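Local coordinates for putative hydrolase (Burkholderia cenocepacia, PDB 4X00), which is a putative aryl esterase of the alpha/beta hydrolase fold, probably cleaving ester bonds by a serine-hydrolase mechanism, at residues L44-N49 / L188-A193; Y67-H72 / R89-L94; F172-H178 / Q229-V233; V220-L224 / F276-A280. All coordinates share one frame; numbering follows the deposited sequence. Where two conformers were deposited one is given.

Contact 1 (L44-N49 / L188-A193); sequences LGSRLN and LLLANA. With EDO (1,2-ethanediol), chain F.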
loop_
_atom_site.group_PDB
_atom_site.type_symbol
_atom_site.label_atom_id
_atom_site.label_comp_id
_atom_site.label_asym_id
_atom_site.label_seq_id
_atom_site.Cartn_x
_atom_site.Cartn_y
_atom_site.Cartn_z
ATOM N N LEU A 44 6.373 -6.040 3.165
ATOM C CA LEU A 44 7.789 -5.838 3.556
ATOM C C LEU A 44 8.220 -4.372 3.494
ATOM O O LEU A 44 9.406 -4.064 3.663
ATOM C CB LEU A 44 8.773 -6.688 2.720
ATOM C CG LEU A 44 8.585 -8.197 2.811
ATOM C CD1 LEU A 44 9.823 -8.874 2.226
ATOM C CD2 LEU A 44 8.284 -8.717 4.188
ATOM N N GLY A 45 7.263 -3.467 3.342
ATOM C CA GLY A 45 7.557 -2.043 3.364
ATOM C C GLY A 45 7.451 -1.401 4.735
ATOM O O GLY A 45 7.327 -2.082 5.766
ATOM N N SER A 46 7.443 -0.070 4.754
ATOM C CA SER A 46 7.089 0.708 5.939
ATOM C C SER A 46 6.836 2.134 5.456
ATOM O O SER A 46 6.860 2.391 4.247
ATOM C CB SER A 46 8.191 0.720 6.993
ATOM O OG SER A 46 9.256 1.587 6.560
ATOM N N ARG A 47 6.634 3.072 6.376
ATOM C CA ARG A 47 6.483 4.466 5.979
ATOM C C ARG A 47 7.659 4.951 5.135
ATOM O O ARG A 47 7.475 5.891 4.358
ATOM C CB ARG A 47 6.332 5.367 7.216
ATOM C CG ARG A 47 7.605 5.875 7.846
ATOM C CD ARG A 47 8.462 4.788 8.505
ATOM N NE ARG A 47 7.939 4.219 9.751
ATOM C CZ ARG A 47 8.230 4.663 10.969
ATOM N NH1 ARG A 47 8.957 5.764 11.153
ATOM N NH2 ARG A 47 7.773 3.980 12.015
ATOM N N LEU A 48 8.839 4.331 5.260
ATOM C CA LEU A 48 10.011 4.777 4.493
ATOM C C LEU A 48 9.816 4.687 3.000
ATOM O O LEU A 48 10.502 5.409 2.257
ATOM C CB LEU A 48 11.264 3.955 4.869
ATOM C CG LEU A 48 11.673 4.126 6.332
ATOM C CD1 LEU A 48 12.940 3.306 6.605
ATOM C CD2 LEU A 48 11.846 5.589 6.783
ATOM N N ASN A 49 8.901 3.834 2.537
ATOM C CA ASN A 49 8.661 3.758 1.094
ATOM C C ASN A 49 8.226 5.068 0.470
ATOM O O ASN A 49 8.422 5.250 -0.716
ATOM C CB ASN A 49 7.603 2.712 0.786
ATOM C CG ASN A 49 8.089 1.324 1.010
ATOM O OD1 ASN A 49 7.515 0.597 1.820
ATOM N ND2 ASN A 49 9.105 0.918 0.282
ATOM N N LEU A 188 18.722 0.459 2.716
ATOM C CA LEU A 188 17.801 0.962 3.747
ATOM C C LEU A 188 16.510 0.153 3.683
ATOM O O LEU A 188 15.996 -0.331 4.703
ATOM C CB LEU A 188 17.531 2.451 3.525
ATOM C CG LEU A 188 16.508 3.039 4.479
ATOM C CD1 LEU A 188 16.986 2.946 5.918
ATOM C CD2 LEU A 188 16.215 4.509 4.077
ATOM N N LEU A 189 15.978 -0.032 2.476
ATOM C CA LEU A 189 14.735 -0.782 2.311
ATOM C C LEU A 189 14.917 -2.269 2.622
ATOM O O LEU A 189 13.979 -2.917 3.064
ATOM C CB LEU A 189 14.158 -0.573 0.895
ATOM C CG LEU A 189 13.677 0.852 0.585
ATOM C CD1 LEU A 189 13.121 0.887 -0.832
ATOM C CD2 LEU A 189 12.606 1.263 1.602
ATOM N N LEU A 190 16.123 -2.790 2.425
ATOM C CA LEU A 190 16.418 -4.193 2.744
ATOM C C LEU A 190 16.364 -4.428 4.267
ATOM O O LEU A 190 15.709 -5.356 4.754
ATOM C CB LEU A 190 17.783 -4.575 2.187
ATOM C CG LEU A 190 18.113 -6.062 2.318
ATOM C CD1 LEU A 190 17.159 -6.895 1.468
ATOM C CD2 LEU A 190 19.563 -6.221 1.867
ATOM N N ALA A 191 17.026 -3.555 5.023
ATOM C CA ALA A 191 16.985 -3.635 6.495
ATOM C C ALA A 191 15.550 -3.409 6.997
ATOM O O ALA A 191 15.042 -4.097 7.899
ATOM C CB ALA A 191 17.938 -2.623 7.084
ATOM N N ASN A 192 14.867 -2.449 6.372
ATOM C CA ASN A 192 13.478 -2.159 6.660
ATOM C C ASN A 192 12.583 -3.391 6.480
ATOM O O ASN A 192 11.712 -3.689 7.333
ATOM C CB ASN A 192 13.067 -1.008 5.729
ATOM C CG ASN A 192 11.684 -0.443 6.006
ATOM O OD1 ASN A 192 11.423 0.107 7.077
ATOM N ND2 ASN A 192 10.809 -0.485 4.990
ATOM N N ALA A 193 12.811 -4.137 5.398
ATOM C CA ALA A 193 12.038 -5.344 5.123
ATOM C C ALA A 193 12.311 -6.402 6.185
ATOM O O ALA A 193 11.410 -7.159 6.525
ATOM C CB ALA A 193 12.390 -5.902 3.762
HETATM C C1 EDO F . 12.965 5.210 0.003
HETATM O O1 EDO F . 13.528 6.358 -0.643
HETATM C C2 EDO F . 13.688 4.989 1.326
HETATM O O2 EDO F . 13.277 5.983 2.277
HETATM O O HOH W 1 11.256 -2.277 2.799
HETATM O O HOH W 2 8.818 -3.606 7.691
#
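Ser46 OG donates a hydrogen bond of 2.7 Å to Asn192 OD1. The C=O...donor angle is 105°, and the donor is tilted 19° from the carbonyl plane. Asn192 extends trans to its backbone N (chi1 -173°), which carries its amide to Ser46. Leu48 covers the amide, with its CD1 branch 3.6 Å from Asn192 OD1. CD1 of Leu48 also meets CD1 of Leu188. The CD2 branch of Leu189 lies 3.8 Å from Asn49 ND2. At the other end Leu44 CB rests on Ala193 CB at 3.8 Å, and Leu44 O receives a CA-H...O contact from Ala193.

Water supplies the rest of the polar link. One water donates to Leu44 O and Leu189 O and accepts from Asn192 ND2. A second bridges Gly45 O and Asn192 O. Behind this shell, Leu48 N donates to Ser46 OG in an ST turn, which helps fix the hydroxyl. Ser46 N donates to Asn49 OD1 at 3.0 Å, holding the loop against the 3-10 segment.

The loop after strand 36-40 is thus joined to helix 183-194. Leu44 also touches Phe172 and Glu169 of helix 162-174, and Leu189 touches Leu173 of that helix.

Contact 2 (Y67-H72 / R89-L94); sequences YDLRGH and RWADDL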
loop_
_atom_site.group_PDB
_atom_site.type_symbol
_atom_site.label_atom_id
_atom_site.label_comp_id
_atom_site.label_asym_id
_atom_site.label_seq_id
_atom_site.Cartn_x
_atom_site.Cartn_y
_atom_site.Cartn_z
ATOM N N TYR A 67 1.810 5.449 7.786
ATOM C CA TYR A 67 1.878 4.580 8.949
ATOM C C TYR A 67 2.490 3.259 8.550
ATOM O O TYR A 67 2.583 2.919 7.359
ATOM C CB TYR A 67 0.493 4.352 9.574
ATOM C CG TYR A 67 -0.512 3.562 8.777
ATOM C CD1 TYR A 67 -1.212 4.159 7.731
ATOM C CD2 TYR A 67 -0.803 2.238 9.096
ATOM C CE1 TYR A 67 -2.184 3.462 7.027
ATOM C CE2 TYR A 67 -1.768 1.522 8.417
ATOM C CZ TYR A 67 -2.486 2.156 7.382
ATOM O OH TYR A 67 -3.452 1.462 6.698
ATOM N N ASP A 68 2.930 2.489 9.549
ATOM C CA ASP A 68 3.423 1.144 9.306
ATOM C C ASP A 68 2.261 0.166 9.467
ATOM O O ASP A 68 1.522 0.193 10.470
ATOM C CB ASP A 68 4.543 0.765 10.281
ATOM C CG ASP A 68 5.782 1.631 10.138
ATOM O OD1 ASP A 68 5.968 2.294 9.090
ATOM O OD2 ASP A 68 6.572 1.674 11.101
ATOM N N LEU A 69 2.061 -0.691 8.473
ATOM C CA LEU A 69 1.067 -1.779 8.589
ATOM C C LEU A 69 1.357 -2.679 9.783
ATOM O O LEU A 69 2.521 -2.827 10.211
ATOM C CB LEU A 69 1.070 -2.658 7.332
ATOM C CG LEU A 69 0.634 -1.996 6.017
ATOM C CD1 LEU A 69 0.844 -3.008 4.884
ATOM C CD2 LEU A 69 -0.817 -1.543 6.122
ATOM N N ARG A 70 0.309 -3.299 10.317
ATOM C CA ARG A 70 0.543 -4.342 11.308
ATOM C C ARG A 70 1.566 -5.337 10.758
ATOM O O ARG A 70 1.599 -5.662 9.558
ATOM C CB ARG A 70 -0.761 -5.061 11.692
ATOM C CG ARG A 70 -1.458 -5.839 10.571
ATOM C CD ARG A 70 -2.675 -6.647 11.130
ATOM N NE ARG A 70 -3.500 -5.743 11.934
ATOM C CZ ARG A 70 -4.018 -6.044 13.118
ATOM N NH1 ARG A 70 -4.633 -5.109 13.804
ATOM N NH2 ARG A 70 -3.932 -7.293 13.607
ATOM N N GLY A 71 2.430 -5.820 11.648
ATOM C CA GLY A 71 3.468 -6.759 11.232
ATOM C C GLY A 71 4.686 -6.150 10.577
ATOM O O GLY A 71 5.599 -6.894 10.225
ATOM N N HIS A 72 4.695 -4.830 10.397
ATOM C CA HIS A 72 5.739 -4.117 9.668
ATOM C C HIS A 72 6.346 -2.979 10.463
ATOM O O HIS A 72 5.719 -2.445 11.386
ATOM C CB HIS A 72 5.146 -3.528 8.374
ATOM C CG HIS A 72 4.762 -4.547 7.333
ATOM N ND1 HIS A 72 3.589 -5.278 7.378
ATOM C CD2 HIS A 72 5.380 -4.888 6.172
ATOM C CE1 HIS A 72 3.518 -6.042 6.293
ATOM N NE2 HIS A 72 4.598 -5.827 5.549
ATOM N N ARG A 89 -9.079 -7.002 9.779
ATOM C CA ARG A 89 -8.219 -6.408 10.806
ATOM C C ARG A 89 -7.397 -5.267 10.223
ATOM O O ARG A 89 -7.190 -4.234 10.875
ATOM C CB ARG A 89 -7.238 -7.417 11.413
ATOM C CG ARG A 89 -7.817 -8.543 12.147
ATOM C CD ARG A 89 -8.427 -8.061 13.435
ATOM N NE ARG A 89 -9.054 -9.215 14.012
ATOM C CZ ARG A 89 -8.486 -10.021 14.904
ATOM N NH1 ARG A 89 -7.283 -9.754 15.412
ATOM N NH2 ARG A 89 -9.160 -11.071 15.326
ATOM N N TRP A 90 -6.920 -5.456 8.997
ATOM C CA TRP A 90 -6.100 -4.426 8.366
ATOM C C TRP A 90 -6.971 -3.228 7.973
ATOM O O TRP A 90 -6.537 -2.081 8.045
ATOM C CB TRP A 90 -5.402 -4.961 7.119
ATOM C CG TRP A 90 -4.601 -6.250 7.283
ATOM C CD1 TRP A 90 -5.084 -7.491 7.554
ATOM C CD2 TRP A 90 -3.189 -6.405 7.113
ATOM N NE1 TRP A 90 -4.065 -8.411 7.576
ATOM C CE2 TRP A 90 -2.887 -7.768 7.306
ATOM C CE3 TRP A 90 -2.148 -5.521 6.813
ATOM C CZ2 TRP A 90 -1.580 -8.263 7.221
ATOM C CZ3 TRP A 90 -0.864 -6.011 6.719
ATOM C CH2 TRP A 90 -0.587 -7.365 6.905
ATOM N N ALA A 91 -8.177 -3.505 7.494
ATOM C CA ALA A 91 -9.116 -2.434 7.226
ATOM C C ALA A 91 -9.444 -1.648 8.484
ATOM O O ALA A 91 -9.586 -0.414 8.427
ATOM C CB ALA A 91 -10.402 -2.982 6.589
ATOM N N ASP A 92 -9.588 -2.347 9.613
ATOM C CA ASP A 92 -9.860 -1.654 10.878
ATOM C C ASP A 92 -8.675 -0.814 11.342
ATOM O O ASP A 92 -8.880 0.229 11.970
ATOM C CB ASP A 92 -10.250 -2.645 11.977
ATOM C CG ASP A 92 -11.620 -3.271 11.760
ATOM O OD1 ASP A 92 -12.419 -2.817 10.903
ATOM O OD2 ASP A 92 -11.913 -4.236 12.485
ATOM N N ASP A 93 -7.448 -1.246 11.039
ATOM C CA ASP A 93 -6.280 -0.420 11.336
ATOM C C ASP A 93 -6.399 0.911 10.590
ATOM O O ASP A 93 -6.185 1.979 11.170
ATOM C CB ASP A 93 -4.953 -1.092 10.902
ATOM C CG ASP A 93 -4.617 -2.368 11.671
ATOM O OD1 ASP A 93 -5.154 -2.582 12.759
ATOM O OD2 ASP A 93 -3.765 -3.129 11.167
ATOM N N LEU A 94 -6.699 0.837 9.291
ATOM C CA LEU A 94 -6.856 2.031 8.479
ATOM C C LEU A 94 -8.003 2.901 9.026
ATOM O O LEU A 94 -7.843 4.122 9.168
ATOM C CB LEU A 94 -7.105 1.651 7.032
ATOM C CG LEU A 94 -7.390 2.838 6.111
ATOM C CD1 LEU A 94 -6.237 3.864 6.116
ATOM C CD2 LEU A 94 -7.643 2.296 4.725
HETATM O O HOH W 3 -3.918 -1.114 7.425
HETATM O O HOH W 4 -2.334 -2.647 9.121
#
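Arg70 grips Asp93 side-on with two nitrogens. NE reaches Asp93 OD2 at 2.7 Å, and NH1 reaches Asp93 OD1 at 2.8 Å. Both bonds are nearly straight, and the guanidinium and carboxylate planes are only 16° apart. Beside this pair a water accepts from Arg70 N. The chain of Arg70 bends at chi3 (50°), and its aliphatic part lies over the Trp90 indole. Arg70 CG sits 3.7 Å from the centroid of the six-membered ring, a CH-pi contact almost on the ring normal. Leu69 CD1 and His72 CE1 approach the indole at its edge. This is the tightly packed part of the contact.

The Tyr67 side is sparser. Tyr67 OH lies 3.7 Å from Leu94 CB, and a water joins this hydroxyl to Trp90 O. On the more exposed side, Arg89 CB lies over one face of the Arg70 guanidinium, 3.9 Å from Arg70 CZ, while the rest of Arg89 leads away.

Asp20 pairs with both arginines, through Arg70 NH1 and Arg89 NH1. Arg70 NH2 donates to Ser83 O. Two carboxylates therefore probably offset the two nearby positive charges. The in-plane grip of Asp93 and these further bonds should fix the orientation of the buried guanidinium, tying the loop after strand 63-67 to helix 87-100.

Contact 3 (F172-H178 / Q229-V233); sequences FLRLCFH and QDALV. With EDO (1,2-ethanediol), chain G.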
loop_
_atom_site.group_PDB
_atom_site.type_symbol
_atom_site.label_atom_id
_atom_site.label_comp_id
_atom_site.label_asym_id
_atom_site.label_seq_id
_atom_site.Cartn_x
_atom_site.Cartn_y
_atom_site.Cartn_z
ATOM N N PHE A 172 12.786 -10.704 -3.229
ATOM C CA PHE A 172 11.485 -10.054 -3.346
ATOM C C PHE A 172 11.660 -8.541 -3.509
ATOM O O PHE A 172 10.968 -7.905 -4.313
ATOM C CB PHE A 172 10.647 -10.368 -2.106
ATOM C CG PHE A 172 9.300 -9.731 -2.134
ATOM C CD1 PHE A 172 8.257 -10.387 -2.753
ATOM C CD2 PHE A 172 9.066 -8.506 -1.520
ATOM C CE1 PHE A 172 6.979 -9.810 -2.794
ATOM C CE2 PHE A 172 7.773 -7.933 -1.540
ATOM C CZ PHE A 172 6.743 -8.597 -2.188
ATOM N N LEU A 173 12.528 -7.943 -2.700
ATOM C CA LEU A 173 12.714 -6.485 -2.790
ATOM C C LEU A 173 13.262 -6.123 -4.171
ATOM O O LEU A 173 12.854 -5.106 -4.758
ATOM C CB LEU A 173 13.650 -5.982 -1.693
ATOM C CG LEU A 173 13.819 -4.451 -1.592
ATOM C CD1 LEU A 173 12.492 -3.753 -1.366
ATOM C CD2 LEU A 173 14.792 -4.118 -0.488
ATOM N N ARG A 174 14.167 -6.934 -4.743
ATOM C CA ARG A 174 14.655 -6.653 -6.099
ATOM C C ARG A 174 13.515 -6.700 -7.107
ATOM O O ARG A 174 13.504 -5.919 -8.065
ATOM C CB ARG A 174 15.742 -7.648 -6.492
ATOM C CG ARG A 174 17.059 -7.432 -5.778
ATOM C CD ARG A 174 17.716 -6.138 -6.238
ATOM N NE ARG A 174 19.002 -5.909 -5.579
ATOM C CZ ARG A 174 19.652 -4.748 -5.590
ATOM N NH1 ARG A 174 19.137 -3.695 -6.227
ATOM N NH2 ARG A 174 20.824 -4.648 -4.966
ATOM N N LEU A 175 12.553 -7.598 -6.892
ATOM C CA LEU A 175 11.400 -7.714 -7.784
ATOM C C LEU A 175 10.457 -6.521 -7.652
ATOM O O LEU A 175 9.535 -6.385 -8.454
ATOM C CB LEU A 175 10.641 -9.012 -7.496
ATOM C CG LEU A 175 11.407 -10.244 -8.006
ATOM C CD1 LEU A 175 10.734 -11.493 -7.403
ATOM C CD2 LEU A 175 11.451 -10.324 -9.536
ATOM N N CYS A 176 10.653 -5.666 -6.655
ATOM C CA CYS A 176 9.764 -4.524 -6.485
ATOM C C CYS A 176 10.084 -3.393 -7.473
ATOM O O CYS A 176 9.356 -2.399 -7.502
ATOM C CB CYS A 176 9.845 -3.993 -5.047
ATOM S SG CYS A 176 8.984 -5.015 -3.819
ATOM N N PHE A 177 11.167 -3.525 -8.249
ATOM C CA PHE A 177 11.607 -2.424 -9.111
ATOM C C PHE A 177 11.925 -2.899 -10.500
ATOM O O PHE A 177 12.458 -4.007 -10.672
ATOM C CB PHE A 177 12.872 -1.757 -8.566
ATOM C CG PHE A 177 12.721 -1.254 -7.159
ATOM C CD1 PHE A 177 12.184 0.000 -6.913
ATOM C CD2 PHE A 177 13.096 -2.041 -6.063
ATOM C CE1 PHE A 177 12.018 0.456 -5.625
ATOM C CE2 PHE A 177 12.941 -1.574 -4.786
ATOM C CZ PHE A 177 12.407 -0.341 -4.551
ATOM N N HIS A 178 11.634 -2.062 -11.495
ATOM C CA HIS A 178 12.299 -2.193 -12.797
ATOM C C HIS A 178 13.534 -1.303 -12.817
ATOM O O HIS A 178 14.626 -1.781 -13.120
ATOM C CB HIS A 178 11.353 -1.826 -13.940
ATOM C CG HIS A 178 11.980 -1.959 -15.286
ATOM N ND1 HIS A 178 12.405 -3.167 -15.790
ATOM C CD2 HIS A 178 12.250 -1.033 -16.234
ATOM C CE1 HIS A 178 12.910 -2.981 -16.998
ATOM N NE2 HIS A 178 12.829 -1.696 -17.290
ATOM N N GLN A 229 5.925 -2.848 -16.217
ATOM C CA GLN A 229 6.850 -3.971 -16.072
ATOM C C GLN A 229 6.860 -4.526 -14.646
ATOM O O GLN A 229 7.807 -5.191 -14.235
ATOM C CB GLN A 229 8.249 -3.544 -16.529
ATOM C CG GLN A 229 8.203 -3.013 -17.972
ATOM C CD GLN A 229 9.574 -2.747 -18.518
ATOM O OE1 GLN A 229 10.438 -3.639 -18.524
ATOM N NE2 GLN A 229 9.796 -1.534 -19.002
ATOM N N ASP A 230 5.775 -4.301 -13.912
ATOM C CA ASP A 230 5.642 -4.835 -12.558
ATOM C C ASP A 230 5.885 -6.354 -12.567
ATOM O O ASP A 230 5.224 -7.109 -13.258
ATOM C CB ASP A 230 4.241 -4.464 -12.052
ATOM C CG ASP A 230 4.004 -4.811 -10.585
ATOM O OD1 ASP A 230 4.658 -5.745 -10.071
ATOM O OD2 ASP A 230 3.156 -4.153 -9.932
ATOM N N ALA A 231 6.885 -6.775 -11.806
ATOM C CA ALA A 231 7.314 -8.178 -11.748
ATOM C C ALA A 231 6.624 -8.961 -10.643
ATOM O O ALA A 231 6.930 -10.136 -10.466
ATOM C CB ALA A 231 8.835 -8.254 -11.586
ATOM N N LEU A 232 5.686 -8.327 -9.933
ATOM C CA LEU A 232 5.027 -8.998 -8.819
ATOM C C LEU A 232 3.534 -9.059 -9.024
ATOM O O LEU A 232 2.927 -10.115 -8.825
ATOM C CB LEU A 232 5.361 -8.315 -7.492
ATOM C CG LEU A 232 6.803 -8.555 -7.039
ATOM C CD1 LEU A 232 7.162 -7.608 -5.918
ATOM C CD2 LEU A 232 7.038 -10.019 -6.584
ATOM N N VAL A 233 2.936 -7.940 -9.419
ATOM C CA VAL A 233 1.506 -7.911 -9.715
ATOM C C VAL A 233 1.368 -7.770 -11.225
ATOM O O VAL A 233 2.044 -6.919 -11.809
ATOM C CB VAL A 233 0.796 -6.746 -8.976
ATOM C CG1 VAL A 233 -0.655 -6.613 -9.446
ATOM C CG2 VAL A 233 0.843 -6.966 -7.447
HETATM C C1 EDO G . 3.110 -8.314 -16.233
HETATM O O1 EDO G . 1.705 -8.534 -16.322
HETATM C C2 EDO G . 3.422 -6.834 -16.063
HETATM O O2 EDO G . 2.950 -6.348 -14.818
HETATM O O HOH W 5 8.730 -4.797 -10.566
HETATM O O HOH W 6 10.150 -4.825 -12.831
#
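Asp230 OD1 is gripped by two backbone amides. Leu232 N donates at 2.8 Å, nearly along the C-O axis, in an Asx turn. Val233 N donates at 2.9 Å from above the carboxylate plane. Asp230 OD2 bonds to His259 ND1. This fits a Ser-His-Asp triad with Ser112, as in other alpha/beta hydrolases, so the Asx turn probably positions the acid of the active site.

The same turn presents Leu232 to the segment 172-178. Leu232 CD1 lies over one face of the Phe172 ring, 4.2 Å from its centroid, and also touches Cys176 SG. The CD2 branch of Leu232 meets Phe172 CE1 and, at 3.9 Å, Leu175 CB. With CG anti to the backbone N (chi1 179°), the Phe172 ring reaches this leucine. Leu175 CD2 packs on Ala231 CB at 3.9 Å.

Two waters link the backbones. One donates to Leu175 O and accepts from Ala231 N. The other donates to Gln229 O and, weakly, to Phe177 O. In the conformer given, Gln229 OE1 lies over one face of the His178 ring and NE2 bonds to Ala255 O; a second conformer makes this placement less certain.

The contact joins the C-terminal part of helix 162-174 and the turn Arg174-Phe177 to the loop between strand 222-227 and helix 235-245. Helix 151-156 adds Val153 on Phe172 and Tyr154 on Leu232, and Leu189 of helix 183-194 packs against Phe177.

Contact 4 (V220-L224 / F276-A280); sequences VPLLL and FVRMA. With EDO (1,2-ethanediol), chain J.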
loop_
_atom_site.group_PDB
_atom_site.type_symbol
_atom_site.label_atom_id
_atom_site.label_comp_id
_atom_site.label_asym_id
_atom_site.label_seq_id
_atom_site.Cartn_x
_atom_site.Cartn_y
_atom_site.Cartn_z
ATOM N N VAL A 220 -16.653 7.177 -5.046
ATOM C CA VAL A 220 -15.573 8.166 -5.101
ATOM C C VAL A 220 -14.661 7.831 -6.257
ATOM O O VAL A 220 -14.613 6.686 -6.722
ATOM C CB VAL A 220 -14.742 8.237 -3.796
ATOM C CG1 VAL A 220 -15.645 8.688 -2.648
ATOM C CG2 VAL A 220 -14.070 6.896 -3.502
ATOM N N PRO A 221 -13.904 8.824 -6.727
ATOM C CA PRO A 221 -12.984 8.506 -7.812
ATOM C C PRO A 221 -11.908 7.501 -7.396
ATOM O O PRO A 221 -11.369 7.539 -6.275
ATOM C CB PRO A 221 -12.352 9.864 -8.151
ATOM C CG PRO A 221 -13.284 10.897 -7.599
ATOM C CD PRO A 221 -13.883 10.252 -6.368
ATOM N N LEU A 222 -11.594 6.626 -8.337
ATOM C CA LEU A 222 -10.564 5.623 -8.178
ATOM C C LEU A 222 -9.586 5.721 -9.346
ATOM O O LEU A 222 -9.994 5.735 -10.522
ATOM C CB LEU A 222 -11.163 4.221 -8.132
ATOM C CG LEU A 222 -12.120 3.933 -6.985
ATOM C CD1 LEU A 222 -12.740 2.559 -7.171
ATOM C CD2 LEU A 222 -11.386 4.025 -5.654
ATOM N N LEU A 223 -8.303 5.734 -9.014
ATOM C CA LEU A 223 -7.243 5.779 -10.017
ATOM C C LEU A 223 -6.295 4.597 -9.776
ATOM O O LEU A 223 -5.844 4.385 -8.654
ATOM C CB LEU A 223 -6.484 7.103 -9.928
ATOM C CG LEU A 223 -5.235 7.245 -10.811
ATOM C CD1 LEU A 223 -5.600 7.177 -12.295
ATOM C CD2 LEU A 223 -4.558 8.564 -10.487
ATOM N N LEU A 224 -6.023 3.833 -10.818
ATOM C CA LEU A 224 -5.102 2.711 -10.740
ATOM C C LEU A 224 -3.856 3.086 -11.518
ATOM O O LEU A 224 -3.923 3.305 -12.730
ATOM C CB LEU A 224 -5.735 1.454 -11.305
ATOM C CG LEU A 224 -6.396 0.562 -10.248
ATOM C CD1 LEU A 224 -7.512 1.286 -9.442
ATOM C CD2 LEU A 224 -6.901 -0.721 -10.936
ATOM N N PHE A 276 -4.804 14.114 -9.103
ATOM C CA PHE A 276 -5.922 13.294 -8.712
ATOM C C PHE A 276 -6.623 13.892 -7.481
ATOM O O PHE A 276 -7.871 13.985 -7.425
ATOM C CB PHE A 276 -5.455 11.873 -8.393
ATOM C CG PHE A 276 -6.554 11.006 -7.847
ATOM C CD1 PHE A 276 -7.450 10.402 -8.718
ATOM C CD2 PHE A 276 -6.740 10.823 -6.479
ATOM C CE1 PHE A 276 -8.502 9.618 -8.271
ATOM C CE2 PHE A 276 -7.796 10.019 -5.996
ATOM C CZ PHE A 276 -8.672 9.414 -6.896
ATOM N N VAL A 277 -5.838 14.317 -6.492
ATOM C CA VAL A 277 -6.427 14.870 -5.289
ATOM C C VAL A 277 -7.193 16.142 -5.616
ATOM O O VAL A 277 -8.327 16.321 -5.173
ATOM C CB VAL A 277 -5.341 15.137 -4.195
ATOM C CG1 VAL A 277 -5.954 15.872 -3.004
ATOM C CG2 VAL A 277 -4.677 13.796 -3.777
ATOM N N ARG A 278 -6.595 17.019 -6.413
ATOM C CA ARG A 278 -7.275 18.254 -6.831
ATOM C C ARG A 278 -8.609 17.962 -7.512
ATOM O O ARG A 278 -9.618 18.635 -7.262
ATOM C CB ARG A 278 -6.363 19.044 -7.758
ATOM C CG ARG A 278 -5.193 19.666 -6.989
ATOM C CD ARG A 278 -4.102 20.097 -7.903
ATOM N NE ARG A 278 -3.213 21.037 -7.241
ATOM C CZ ARG A 278 -2.285 21.751 -7.871
ATOM N NH1 ARG A 278 -2.126 21.626 -9.184
ATOM N NH2 ARG A 278 -1.540 22.601 -7.187
ATOM N N MET A 279 -8.606 16.981 -8.400
ATOM C CA MET A 279 -9.821 16.585 -9.100
ATOM C C MET A 279 -10.867 16.022 -8.112
ATOM O O MET A 279 -12.059 16.379 -8.156
ATOM C CB MET A 279 -9.462 15.564 -10.187
ATOM C CG MET A 279 -10.634 14.961 -10.934
ATOM S SD MET A 279 -11.450 13.570 -10.089
ATOM C CE MET A 279 -10.080 12.420 -9.945
ATOM N N ALA A 280 -10.425 15.159 -7.206
ATOM C CA ALA A 280 -11.356 14.483 -6.309
ATOM C C ALA A 280 -12.031 15.479 -5.384
ATOM O O ALA A 280 -13.192 15.313 -5.009
ATOM C CB ALA A 280 -10.622 13.431 -5.512
HETATM C C1 EDO J . -4.683 20.187 -11.950
HETATM O O1 EDO J . -3.385 20.146 -11.349
HETATM C C2 EDO J . -4.654 19.575 -13.349
HETATM O O2 EDO J . -3.991 20.454 -14.273
#
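Pro221 and Leu223 meet the Phe276 ring in a contact made of apolar packing. Leu223 CB comes within 3.6 Å of Phe276 CE1, and its CD2 branch lies 3.9 Å from Phe276 CD1. Leu223 and Phe276 lie alongside each other, pointing opposite ways. The chi1 of Phe276 is 174°, which turns its ring away from the backbone N and across to the strand. Pro221 CB touches the ring at CE1, 3.9 Å away.

A second apolar group meets the proline ring. Met279 bends at chi2 and chi3, which brings its CE to 3.9 Å from Pro221 CB. Pro221 CG lies 4.2 Å from Ala280 CB. Met279 is exposed and forms the outer side of the contact.

One polar atom takes part. Pro221 O lies at the edge of the Phe276 ring, near its plane and 3.3 Å from CZ.

Phe276 also touches Val134 of strand 132-136 and Val107 of strand 107-111. Helix 266-280 is thereby packed on one face of the central sheet. The chemistry implies a hold by shape and burial of apolar surface, with the slightly positive ring edge probably turned to the carbonyl oxygen.

Overall arrangement
Contacts 1 and 3 adjoin, with centres 14 Å apart, and alternate along the chain. They share the packing of helix 162-174 on helix 183-194. Contact 3 holds the probable triad acid of the alpha/beta hydrolase fold. Contact 2 is nested within the loop closed by contact 1. Their centres are 15 Å apart, and they touch through the Arg47-Asp68 salt bridge. Contact 3 also crosses contact 4 along the chain, since 220-224 falls between 172-178 and 229-233. Residues 229-233 follow strand 222-227, whereas 220-224 lead into it and form its first residues. Contact 4 instead packs helix 266-280 on the sheet, its centre 23 to 27 Å from the other centres.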